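Local coordinates for protein Nsp15 (Middle East respiratory syndrome-related coronavirus, PDB 5YVD) that is a coronavirus endoribonuclease of the EndoU family, which probably cleaves RNA at uridylates and is assembled here as a hexamer, at residues A[58-64]-A[83-88]; A[70-75]-A[319-323]; A[147-153]-A[171-176]. All blocks are in the same frame, centred on the assembly; numbering follows the deposited sequence.

Contact 1: A[58-64]-A[83-88]; sequences YAKRAVR and FVLWDY
Part of the junction between the N-terminal oligomerisation domain and the middle domain of Nsp15 is made here, where helix 51-59 runs out into a link, extended at Arg-61 and Ala-62 (phi/psi -43/145 and -82/118), with Val-63 centring an inverse gamma turn. Arg-61 N bonds to Tyr-58 O (3.0 Å), and Arg-61 NE reaches the same Tyr-58 O (2.9 Å). The CA atoms of the two segments come nearest at Arg-61 and Val-84, 5.5 Å, and one direct backbone bond ties them, Ala-62 N to Val-84 O at 3.0 Å. Water 2 donates to Ala-62 O (2.8 Å) and accepts from Trp-86 N (3.1 Å). Tyr-58 (chi1 t) points its ring edge at the face of Trp-86 (chi1 t), a T-shaped pair with the five-membered ring, centroids 5.0 Å apart, planes at 62°; Tyr-58 CB makes a CH-pi contact 4.0 Å from the Trp-86 six-membered ring centroid. The junction borders an assembly interface: Tyr-58 OH hydrogen-bonds Glu-263 of the second subunit. Ala-62 CB packs on Leu-85 CD2 at 4.3 Å.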
loop_
_atom_site.group_PDB
_atom_site.type_symbol
_atom_site.label_atom_id
_atom_site.label_comp_id
_atom_site.label_asym_id
_atom_site.label_seq_id
_atom_site.Cartn_x
_atom_site.Cartn_y
_atom_site.Cartn_z
ATOM N N TYR A 58 -0.955 21.006 -2.245
ATOM C CA TYR A 58 -1.088 21.517 -0.891
ATOM C C TYR A 58 -0.149 22.697 -0.613
ATOM O O TYR A 58 -0.597 23.766 -0.220
ATOM C CB TYR A 58 -0.833 20.420 0.122
ATOM C CG TYR A 58 -0.884 20.922 1.528
ATOM C CD1 TYR A 58 0.251 20.895 2.351
ATOM C CD2 TYR A 58 -2.049 21.451 2.033
ATOM C CE1 TYR A 58 0.206 21.377 3.638
ATOM C CE2 TYR A 58 -2.104 21.938 3.317
ATOM C CZ TYR A 58 -0.983 21.899 4.107
ATOM O OH TYR A 58 -1.093 22.374 5.376
ATOM N N ALA A 59 1.146 22.514 -0.809
ATOM C CA ALA A 59 2.084 23.598 -0.502
ATOM C C ALA A 59 1.889 24.822 -1.376
ATOM O O ALA A 59 2.190 25.934 -0.956
ATOM C CB ALA A 59 3.521 23.129 -0.609
ATOM N N LYS A 60 1.383 24.624 -2.568
ATOM C CA LYS A 60 1.173 25.700 -3.486
ATOM C C LYS A 60 -0.207 26.291 -3.343
ATOM O O LYS A 60 -0.552 27.206 -4.026
ATOM C CB LYS A 60 1.436 25.210 -4.896
ATOM C CG LYS A 60 2.891 25.285 -5.285
ATOM C CD LYS A 60 3.274 24.251 -6.306
ATOM C CE LYS A 60 4.552 24.611 -7.022
ATOM N NZ LYS A 60 4.507 24.235 -8.450
ATOM N N ARG A 61 -0.995 25.768 -2.427
ATOM C CA ARG A 61 -2.331 26.278 -2.181
ATOM C C ARG A 61 -2.321 27.765 -2.175
ATOM O O ARG A 61 -1.374 28.356 -1.755
ATOM C CB ARG A 61 -2.866 25.743 -0.862
ATOM C CG ARG A 61 -2.725 26.661 0.327
ATOM C CD ARG A 61 -2.813 25.915 1.641
ATOM N NE ARG A 61 -1.515 25.394 1.980
ATOM C CZ ARG A 61 -0.946 25.474 3.166
ATOM N NH1 ARG A 61 -1.555 26.019 4.182
ATOM N NH2 ARG A 61 0.251 24.983 3.324
ATOM N N ALA A 62 -3.375 28.379 -2.658
ATOM C CA ALA A 62 -3.469 29.815 -2.645
ATOM C C ALA A 62 -3.933 30.372 -1.333
ATOM O O ALA A 62 -5.033 30.143 -0.950
ATOM C CB ALA A 62 -4.410 30.255 -3.711
ATOM N N VAL A 63 -3.100 31.163 -0.688
ATOM C CA VAL A 63 -3.384 31.654 0.638
ATOM C C VAL A 63 -4.075 33.004 0.605
ATOM O O VAL A 63 -3.477 34.037 0.880
ATOM C CB VAL A 63 -2.111 31.716 1.464
ATOM C CG1 VAL A 63 -2.430 32.095 2.922
ATOM C CG2 VAL A 63 -1.464 30.355 1.400
ATOM N N ARG A 64 -5.358 32.970 0.286
ATOM C CA ARG A 64 -6.162 34.181 0.113
ATOM C C ARG A 64 -7.599 33.783 0.262
ATOM O O ARG A 64 -7.912 32.612 0.143
ATOM C CB ARG A 64 -5.963 34.753 -1.297
ATOM C CG ARG A 64 -6.029 33.676 -2.367
ATOM C CD ARG A 64 -6.355 34.164 -3.766
ATOM N NE ARG A 64 -5.223 34.770 -4.440
ATOM C CZ ARG A 64 -4.918 34.574 -5.721
ATOM N NH1 ARG A 64 -5.641 33.776 -6.506
ATOM N NH2 ARG A 64 -3.869 35.195 -6.226
ATOM N N PHE A 83 -3.468 29.271 -10.333
ATOM C CA PHE A 83 -3.528 29.053 -8.904
ATOM C C PHE A 83 -4.303 27.781 -8.640
ATOM O O PHE A 83 -4.883 27.197 -9.526
ATOM C CB PHE A 83 -4.154 30.257 -8.153
ATOM C CG PHE A 83 -5.626 30.458 -8.415
ATOM C CD1 PHE A 83 -6.054 31.138 -9.541
ATOM C CD2 PHE A 83 -6.580 29.975 -7.534
ATOM C CE1 PHE A 83 -7.400 31.308 -9.790
ATOM C CE2 PHE A 83 -7.937 30.155 -7.787
ATOM C CZ PHE A 83 -8.343 30.820 -8.912
ATOM N N VAL A 84 -4.309 27.372 -7.392
ATOM C CA VAL A 84 -4.953 26.143 -6.991
ATOM C C VAL A 84 -5.574 26.401 -5.634
ATOM O O VAL A 84 -5.035 27.170 -4.830
ATOM C CB VAL A 84 -3.916 25.001 -6.947
ATOM C CG1 VAL A 84 -3.385 24.765 -5.537
ATOM C CG2 VAL A 84 -4.492 23.741 -7.563
ATOM N N LEU A 85 -6.727 25.793 -5.404
ATOM C CA LEU A 85 -7.520 26.083 -4.227
ATOM C C LEU A 85 -7.614 24.852 -3.367
ATOM O O LEU A 85 -8.068 23.803 -3.848
ATOM C CB LEU A 85 -8.905 26.527 -4.650
ATOM C CG LEU A 85 -9.024 27.941 -5.239
ATOM C CD1 LEU A 85 -10.477 28.226 -5.601
ATOM C CD2 LEU A 85 -8.535 29.018 -4.277
ATOM N N TRP A 86 -7.177 24.974 -2.107
ATOM C CA TRP A 86 -7.228 23.856 -1.142
ATOM C C TRP A 86 -8.551 23.853 -0.405
ATOM O O TRP A 86 -8.983 24.898 0.088
ATOM C CB TRP A 86 -6.075 23.922 -0.136
ATOM C CG TRP A 86 -5.838 22.642 0.639
ATOM C CD1 TRP A 86 -6.045 22.436 1.978
ATOM C CD2 TRP A 86 -5.326 21.401 0.126
ATOM N NE1 TRP A 86 -5.684 21.146 2.330
ATOM C CE2 TRP A 86 -5.249 20.490 1.214
ATOM C CE3 TRP A 86 -4.917 20.970 -1.142
ATOM C CZ2 TRP A 86 -4.796 19.179 1.066
ATOM C CZ3 TRP A 86 -4.432 19.641 -1.280
ATOM C CH2 TRP A 86 -4.388 18.777 -0.186
ATOM N N ASP A 87 -9.192 22.683 -0.373
ATOM C CA ASP A 87 -10.365 22.429 0.467
ATOM C C ASP A 87 -9.962 21.682 1.772
ATOM O O ASP A 87 -9.587 20.486 1.749
ATOM C CB ASP A 87 -11.404 21.631 -0.322
ATOM C CG ASP A 87 -12.673 21.371 0.482
ATOM O OD1 ASP A 87 -12.561 21.179 1.705
ATOM O OD2 ASP A 87 -13.770 21.335 -0.107
ATOM N N TYR A 88 -10.064 22.380 2.901
ATOM C CA TYR A 88 -9.482 21.880 4.139
ATOM C C TYR A 88 -10.344 20.806 4.794
ATOM O O TYR A 88 -9.845 19.940 5.502
ATOM C CB TYR A 88 -9.228 23.014 5.133
ATOM C CG TYR A 88 -8.093 23.950 4.771
ATOM C CD1 TYR A 88 -8.186 24.802 3.679
ATOM C CD2 TYR A 88 -6.938 24.011 5.535
ATOM C CE1 TYR A 88 -7.157 25.677 3.356
ATOM C CE2 TYR A 88 -5.899 24.882 5.210
ATOM C CZ TYR A 88 -6.016 25.725 4.122
ATOM O OH TYR A 88 -4.997 26.618 3.773
HETATM O O HOH W 1 -5.179 28.633 2.150
HETATM O O HOH W 2 -6.252 27.661 -0.781
#

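Contact 2: A[70-75]-A[319-323]; sequences KLLHNL and IDLTM
Asn-74 ND2, on the last turn of helix 69-74, donates to Asp-320 O at 3.0 Å and nearly straight (169°), fastening the middle domain to the beta-hairpin of strands 312-319 and 322-331 in the endoribonuclease domain. The acceptor belongs to the hairpin's type I' turn, Ile-319 to Thr-322, in which Asp-320 (phi/psi 50/39) and Leu-321 (69/4) take left-handed conformations; Ile-319 N to Thr-322 O (3.1 Å) and Thr-322 N to Ile-319 O (3.0 Å) close it. Lys-70 NZ and Asp-320 OD2 make at most a long salt bridge (4.0 Å), while each has a hydrogen-bond partner nearby, Ser-194 for Lys-70 and Thr-271 for Asp-320. The CA atoms of Leu-71 and Asp-320 lie 6.2 Å apart, those of Asn-74 and Thr-322 6.1 Å. Asn-74 points toward the turn with chi1 m; Leu-71, Leu-75 and Leu-321 are all m,t. Leu-71 CD2 rests 4.0 Å from Asp-320 CA, and Leu-321 CD1 lies 4.3 Å from Leu-71 CB and 3.5 Å from Leu-75 CD2.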
loop_
_atom_site.group_PDB
_atom_site.type_symbol
_atom_site.label_atom_id
_atom_site.label_comp_id
_atom_site.label_asym_id
_atom_site.label_seq_id
_atom_site.Cartn_x
_atom_site.Cartn_y
_atom_site.Cartn_z
ATOM N N LYS A 70 -18.947 25.765 -3.263
ATOM C CA LYS A 70 -20.247 25.461 -3.857
ATOM C C LYS A 70 -20.669 26.509 -4.888
ATOM O O LYS A 70 -21.428 26.202 -5.809
ATOM C CB LYS A 70 -21.328 25.335 -2.773
ATOM C CG LYS A 70 -21.789 26.670 -2.217
ATOM C CD LYS A 70 -22.381 26.618 -0.824
ATOM C CE LYS A 70 -22.432 28.031 -0.241
ATOM N NZ LYS A 70 -23.101 28.077 1.087
ATOM N N LEU A 71 -20.200 27.749 -4.746
ATOM C CA LEU A 71 -20.476 28.742 -5.768
ATOM C C LEU A 71 -19.673 28.429 -7.041
ATOM O O LEU A 71 -20.179 28.501 -8.167
ATOM C CB LEU A 71 -20.176 30.144 -5.258
ATOM C CG LEU A 71 -20.981 30.642 -4.040
ATOM C CD1 LEU A 71 -20.771 32.139 -3.866
ATOM C CD2 LEU A 71 -22.468 30.349 -4.121
ATOM N N LEU A 72 -18.422 28.044 -6.866
ATOM C CA LEU A 72 -17.607 27.719 -8.012
ATOM C C LEU A 72 -18.231 26.553 -8.736
ATOM O O LEU A 72 -18.443 26.621 -9.934
ATOM C CB LEU A 72 -16.181 27.404 -7.588
ATOM C CG LEU A 72 -15.505 28.488 -6.735
ATOM C CD1 LEU A 72 -14.028 28.138 -6.584
ATOM C CD2 LEU A 72 -15.681 29.902 -7.285
ATOM N N HIS A 73 -18.571 25.511 -7.989
ATOM C CA HIS A 73 -19.250 24.328 -8.554
ATOM C C HIS A 73 -20.562 24.661 -9.267
ATOM O O HIS A 73 -20.839 24.126 -10.324
ATOM C CB HIS A 73 -19.481 23.295 -7.445
ATOM C CG HIS A 73 -20.368 22.153 -7.835
ATOM N ND1 HIS A 73 -20.039 21.255 -8.824
ATOM C CD2 HIS A 73 -21.553 21.741 -7.332
ATOM C CE1 HIS A 73 -20.992 20.347 -8.927
ATOM N NE2 HIS A 73 -21.922 20.618 -8.030
ATOM N N ASN A 74 -21.350 25.562 -8.705
ATOM C CA ASN A 74 -22.620 25.923 -9.306
ATOM C C ASN A 74 -22.485 26.830 -10.558
ATOM O O ASN A 74 -23.372 26.822 -11.416
ATOM C CB ASN A 74 -23.537 26.574 -8.263
ATOM C CG ASN A 74 -23.966 25.611 -7.159
ATOM O OD1 ASN A 74 -23.621 24.422 -7.171
ATOM N ND2 ASN A 74 -24.707 26.132 -6.182
ATOM N N LEU A 75 -21.401 27.615 -10.651
ATOM C CA LEU A 75 -21.059 28.324 -11.890
ATOM C C LEU A 75 -20.348 27.404 -12.882
ATOM O O LEU A 75 -19.943 27.840 -13.965
ATOM C CB LEU A 75 -20.152 29.518 -11.607
ATOM C CG LEU A 75 -20.611 30.615 -10.644
ATOM C CD1 LEU A 75 -19.581 31.725 -10.650
ATOM C CD2 LEU A 75 -21.992 31.146 -11.012
ATOM N N ILE A 319 -31.086 30.286 -5.912
ATOM C CA ILE A 319 -30.238 30.228 -4.735
ATOM C C ILE A 319 -28.817 29.859 -5.124
ATOM O O ILE A 319 -28.612 28.997 -5.983
ATOM C CB ILE A 319 -30.694 29.113 -3.775
ATOM C CG1 ILE A 319 -32.123 29.351 -3.295
ATOM C CG2 ILE A 319 -29.760 29.028 -2.575
ATOM C CD1 ILE A 319 -32.720 28.188 -2.536
ATOM N N ASP A 320 -27.829 30.466 -4.481
ATOM C CA ASP A 320 -26.444 30.046 -4.693
ATOM C C ASP A 320 -26.106 29.973 -6.204
ATOM O O ASP A 320 -25.398 29.059 -6.666
ATOM C CB ASP A 320 -26.173 28.681 -3.999
ATOM C CG ASP A 320 -26.036 28.795 -2.461
ATOM O OD1 ASP A 320 -26.158 29.894 -1.905
ATOM O OD2 ASP A 320 -25.796 27.775 -1.788
ATOM N N LEU A 321 -26.636 30.934 -6.955
ATOM C CA LEU A 321 -26.330 31.102 -8.372
ATOM C C LEU A 321 -26.874 30.010 -9.325
ATOM O O LEU A 321 -26.602 30.082 -10.513
ATOM C CB LEU A 321 -24.827 31.330 -8.573
ATOM C CG LEU A 321 -24.200 32.439 -7.701
ATOM C CD1 LEU A 321 -22.684 32.512 -7.847
ATOM C CD2 LEU A 321 -24.786 33.811 -7.996
ATOM N N THR A 322 -27.648 29.045 -8.806
ATOM C CA THR A 322 -28.387 28.030 -9.608
ATOM C C THR A 322 -29.886 28.139 -9.333
ATOM O O THR A 322 -30.334 29.023 -8.589
ATOM C CB THR A 322 -28.022 26.582 -9.217
ATOM O OG1 THR A 322 -26.861 26.584 -8.385
ATOM C CG2 THR A 322 -27.802 25.697 -10.449
ATOM N N MET A 323 -30.658 27.230 -9.924
ATOM C CA MET A 323 -32.060 27.062 -9.550
ATOM C C MET A 323 -32.127 25.911 -8.589
ATOM O O MET A 323 -31.536 24.878 -8.870
ATOM C CB MET A 323 -32.948 26.768 -10.774
ATOM C CG MET A 323 -34.422 27.090 -10.552
ATOM S SD MET A 323 -34.754 28.877 -10.400
ATOM C CE MET A 323 -35.204 29.301 -12.087
#

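Contact 3: A[147-153]-A[171-176]; sequences CMVGPDY and VKFYLY
Cys-147 leads into strand 148-149, which pairs antiparallel with strand 174-178 at one border of the middle domain's mixed beta-sheet within the chain. With chi1 t, Cys-147 sets its sulfur near two rings: SG lies 5.1 Å from the Tyr-174 ring centroid, at the edge, and 4.7 Å from the Tyr-176 ring centroid, while Cys-147 CB lies 3.7 Å from Tyr-176 CE1. Met-148 and Leu-175 are the hydrogen-bonded pair, CA atoms 5.1 Å apart: Met-148 N donates to Leu-175 O (3.1 Å) and Leu-175 N to Met-148 O (2.9 Å). On one face of the sheet Met-148 CB sits 4.1 Å from Leu-175 CB. Val-149 and Tyr-174 form the next, non-hydrogen-bonded pair, CA atoms 4.8 Å apart, on the other face, where Val-149 CG2 meets the edge of the Tyr-174 ring at CD1 (4.0 Å). Gly-150 N donates to Phe-173 O at 2.8 Å; Gly-150 CA lies 4.1 Å from Leu-175 CD1. Gly-150 (phi/psi -64/178) and Pro-151 (-80/178) keep the backbone extended, and Pro-151 O lies 3.4 Å from Lys-172 CE. Asp-152 OD1 takes Lys-172 NZ in a salt bridge of 2.7 Å, and the same NZ bonds weakly to Gly-150 O (3.2 Å). At Tyr-153, whose hydroxyl bonds to Thr-192, the CA packs on Val-171 CG1 at 3.4 Å.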
loop_
_atom_site.group_PDB
_atom_site.type_symbol
_atom_site.label_atom_id
_atom_site.label_comp_id
_atom_site.label_asym_id
_atom_site.label_seq_id
_atom_site.Cartn_x
_atom_site.Cartn_y
_atom_site.Cartn_z
ATOM N N CYS A 147 -22.906 41.450 -13.562
ATOM C CA CYS A 147 -22.150 40.991 -12.413
ATOM C C CYS A 147 -23.006 40.328 -11.365
ATOM O O CYS A 147 -23.945 40.923 -10.877
ATOM C CB CYS A 147 -21.432 42.185 -11.791
ATOM S SG CYS A 147 -20.867 41.910 -10.110
ATOM N N MET A 148 -22.652 39.099 -11.006
ATOM C CA MET A 148 -23.182 38.455 -9.819
ATOM C C MET A 148 -22.399 38.940 -8.584
ATOM O O MET A 148 -21.183 38.821 -8.527
ATOM C CB MET A 148 -23.032 36.951 -9.934
ATOM C CG MET A 148 -23.578 36.329 -11.203
ATOM S SD MET A 148 -22.707 34.799 -11.647
ATOM C CE MET A 148 -24.028 34.087 -12.627
ATOM N N VAL A 149 -23.096 39.490 -7.596
ATOM C CA VAL A 149 -22.454 39.990 -6.395
ATOM C C VAL A 149 -22.598 38.961 -5.320
ATOM O O VAL A 149 -23.711 38.668 -4.885
ATOM C CB VAL A 149 -23.116 41.276 -5.888
ATOM C CG1 VAL A 149 -22.439 41.755 -4.598
ATOM C CG2 VAL A 149 -23.075 42.337 -6.977
ATOM N N GLY A 150 -21.474 38.441 -4.852
ATOM C CA GLY A 150 -21.492 37.359 -3.879
ATOM C C GLY A 150 -22.094 37.724 -2.532
ATOM O O GLY A 150 -22.475 38.863 -2.307
ATOM N N PRO A 151 -22.157 36.747 -1.621
ATOM C CA PRO A 151 -22.759 36.919 -0.288
ATOM C C PRO A 151 -21.848 37.601 0.730
ATOM O O PRO A 151 -20.716 37.922 0.419
ATOM C CB PRO A 151 -23.050 35.478 0.137
ATOM C CG PRO A 151 -22.006 34.657 -0.570
ATOM C CD PRO A 151 -21.718 35.354 -1.869
ATOM N N ASP A 152 -22.345 37.825 1.940
ATOM C CA ASP A 152 -21.562 38.512 2.984
ATOM C C ASP A 152 -20.612 37.584 3.749
ATOM O O ASP A 152 -20.365 37.785 4.955
ATOM C CB ASP A 152 -22.483 39.223 3.970
ATOM C CG ASP A 152 -23.276 40.339 3.325
ATOM O OD1 ASP A 152 -22.759 40.962 2.373
ATOM O OD2 ASP A 152 -24.405 40.596 3.797
ATOM N N TYR A 153 -20.052 36.604 3.031
ATOM C CA TYR A 153 -19.038 35.746 3.586
ATOM C C TYR A 153 -18.195 35.106 2.486
ATOM O O TYR A 153 -18.540 35.147 1.310
ATOM C CB TYR A 153 -19.696 34.661 4.388
ATOM C CG TYR A 153 -20.496 33.698 3.524
ATOM C CD1 TYR A 153 -21.864 33.893 3.323
ATOM C CD2 TYR A 153 -19.885 32.590 2.911
ATOM C CE1 TYR A 153 -22.605 33.024 2.539
ATOM C CE2 TYR A 153 -20.618 31.713 2.124
ATOM C CZ TYR A 153 -21.984 31.932 1.935
ATOM O OH TYR A 153 -22.753 31.061 1.158
ATOM N N VAL A 171 -14.055 39.939 1.182
ATOM C CA VAL A 171 -15.171 39.022 1.423
ATOM C C VAL A 171 -16.265 39.212 0.348
ATOM O O VAL A 171 -16.945 38.265 -0.080
ATOM C CB VAL A 171 -15.745 39.257 2.839
ATOM C CG1 VAL A 171 -16.967 38.386 3.095
ATOM C CG2 VAL A 171 -14.686 38.992 3.890
ATOM N N LYS A 172 -16.453 40.448 -0.094
ATOM C CA LYS A 172 -17.454 40.710 -1.115
ATOM C C LYS A 172 -16.815 40.514 -2.481
ATOM O O LYS A 172 -15.962 41.316 -2.911
ATOM C CB LYS A 172 -18.035 42.122 -0.967
ATOM C CG LYS A 172 -19.138 42.447 -1.980
ATOM C CD LYS A 172 -20.541 42.444 -1.402
ATOM C CE LYS A 172 -20.882 41.199 -0.616
ATOM N NZ LYS A 172 -22.321 41.270 -0.280
ATOM N N PHE A 173 -17.229 39.450 -3.163
ATOM C CA PHE A 173 -16.658 39.154 -4.467
ATOM C C PHE A 173 -17.642 39.491 -5.565
ATOM O O PHE A 173 -18.848 39.343 -5.391
ATOM C CB PHE A 173 -16.153 37.707 -4.558
ATOM C CG PHE A 173 -14.884 37.475 -3.782
ATOM C CD1 PHE A 173 -14.924 36.960 -2.478
ATOM C CD2 PHE A 173 -13.651 37.815 -4.330
ATOM C CE1 PHE A 173 -13.756 36.761 -1.755
ATOM C CE2 PHE A 173 -12.474 37.615 -3.614
ATOM C CZ PHE A 173 -12.523 37.092 -2.327
ATOM N N TYR A 174 -17.101 40.005 -6.667
ATOM C CA TYR A 174 -17.864 40.338 -7.842
ATOM C C TYR A 174 -17.424 39.293 -8.844
ATOM O O TYR A 174 -16.235 39.138 -9.142
ATOM C CB TYR A 174 -17.584 41.781 -8.289
ATOM C CG TYR A 174 -17.915 42.779 -7.199
ATOM C CD1 TYR A 174 -19.220 43.204 -6.989
ATOM C CD2 TYR A 174 -16.928 43.269 -6.335
ATOM C CE1 TYR A 174 -19.534 44.114 -5.979
ATOM C CE2 TYR A 174 -17.236 44.176 -5.317
ATOM C CZ TYR A 174 -18.546 44.593 -5.148
ATOM O OH TYR A 174 -18.873 45.477 -4.145
ATOM N N LEU A 175 -18.417 38.562 -9.326
ATOM C CA LEU A 175 -18.243 37.306 -10.010
ATOM C C LEU A 175 -18.787 37.399 -11.412
ATOM O O LEU A 175 -19.952 37.764 -11.601
ATOM C CB LEU A 175 -19.038 36.251 -9.256
ATOM C CG LEU A 175 -18.448 35.922 -7.885
ATOM C CD1 LEU A 175 -19.542 35.467 -6.943
ATOM C CD2 LEU A 175 -17.358 34.865 -7.999
ATOM N N TYR A 176 -17.962 37.065 -12.399
ATOM C CA TYR A 176 -18.378 37.187 -13.796
ATOM C C TYR A 176 -18.310 35.845 -14.468
ATOM O O TYR A 176 -17.496 35.003 -14.124
ATOM C CB TYR A 176 -17.507 38.208 -14.534
ATOM C CG TYR A 176 -17.527 39.562 -13.873
ATOM C CD1 TYR A 176 -18.312 40.585 -14.380
ATOM C CD2 TYR A 176 -16.806 39.811 -12.723
ATOM C CE1 TYR A 176 -18.375 41.831 -13.768
ATOM C CE2 TYR A 176 -16.857 41.057 -12.104
ATOM C CZ TYR A 176 -17.649 42.067 -12.637
ATOM O OH TYR A 176 -17.710 43.321 -12.064
#

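From the N-terminal domain to the endoribonuclease domain the contacts pass through the middle domain: contact 1 lies at its junction with the former, contact 2 at its junction with the latter, and contact 3 within it. Contacts 1 and 2 are centred 21 Å apart yet touch through Leu-85 CD1 and Leu-72 CD1 (3.7 Å). The centres of contacts 2 and 3 are 12 Å apart, and Lys-70 NZ to Tyr-153 OH, 3.0 Å, is probably a hydrogen bond. Contacts 1 and 3, in series along the chain, stay about 6 Å apart at their nearest atoms. Segment 70-75 falls inside the loop closed by contact 1, and contact 3 inside that of contact 2. Helix 69-74 carries one side of contact 2 and touches residues of both other contacts.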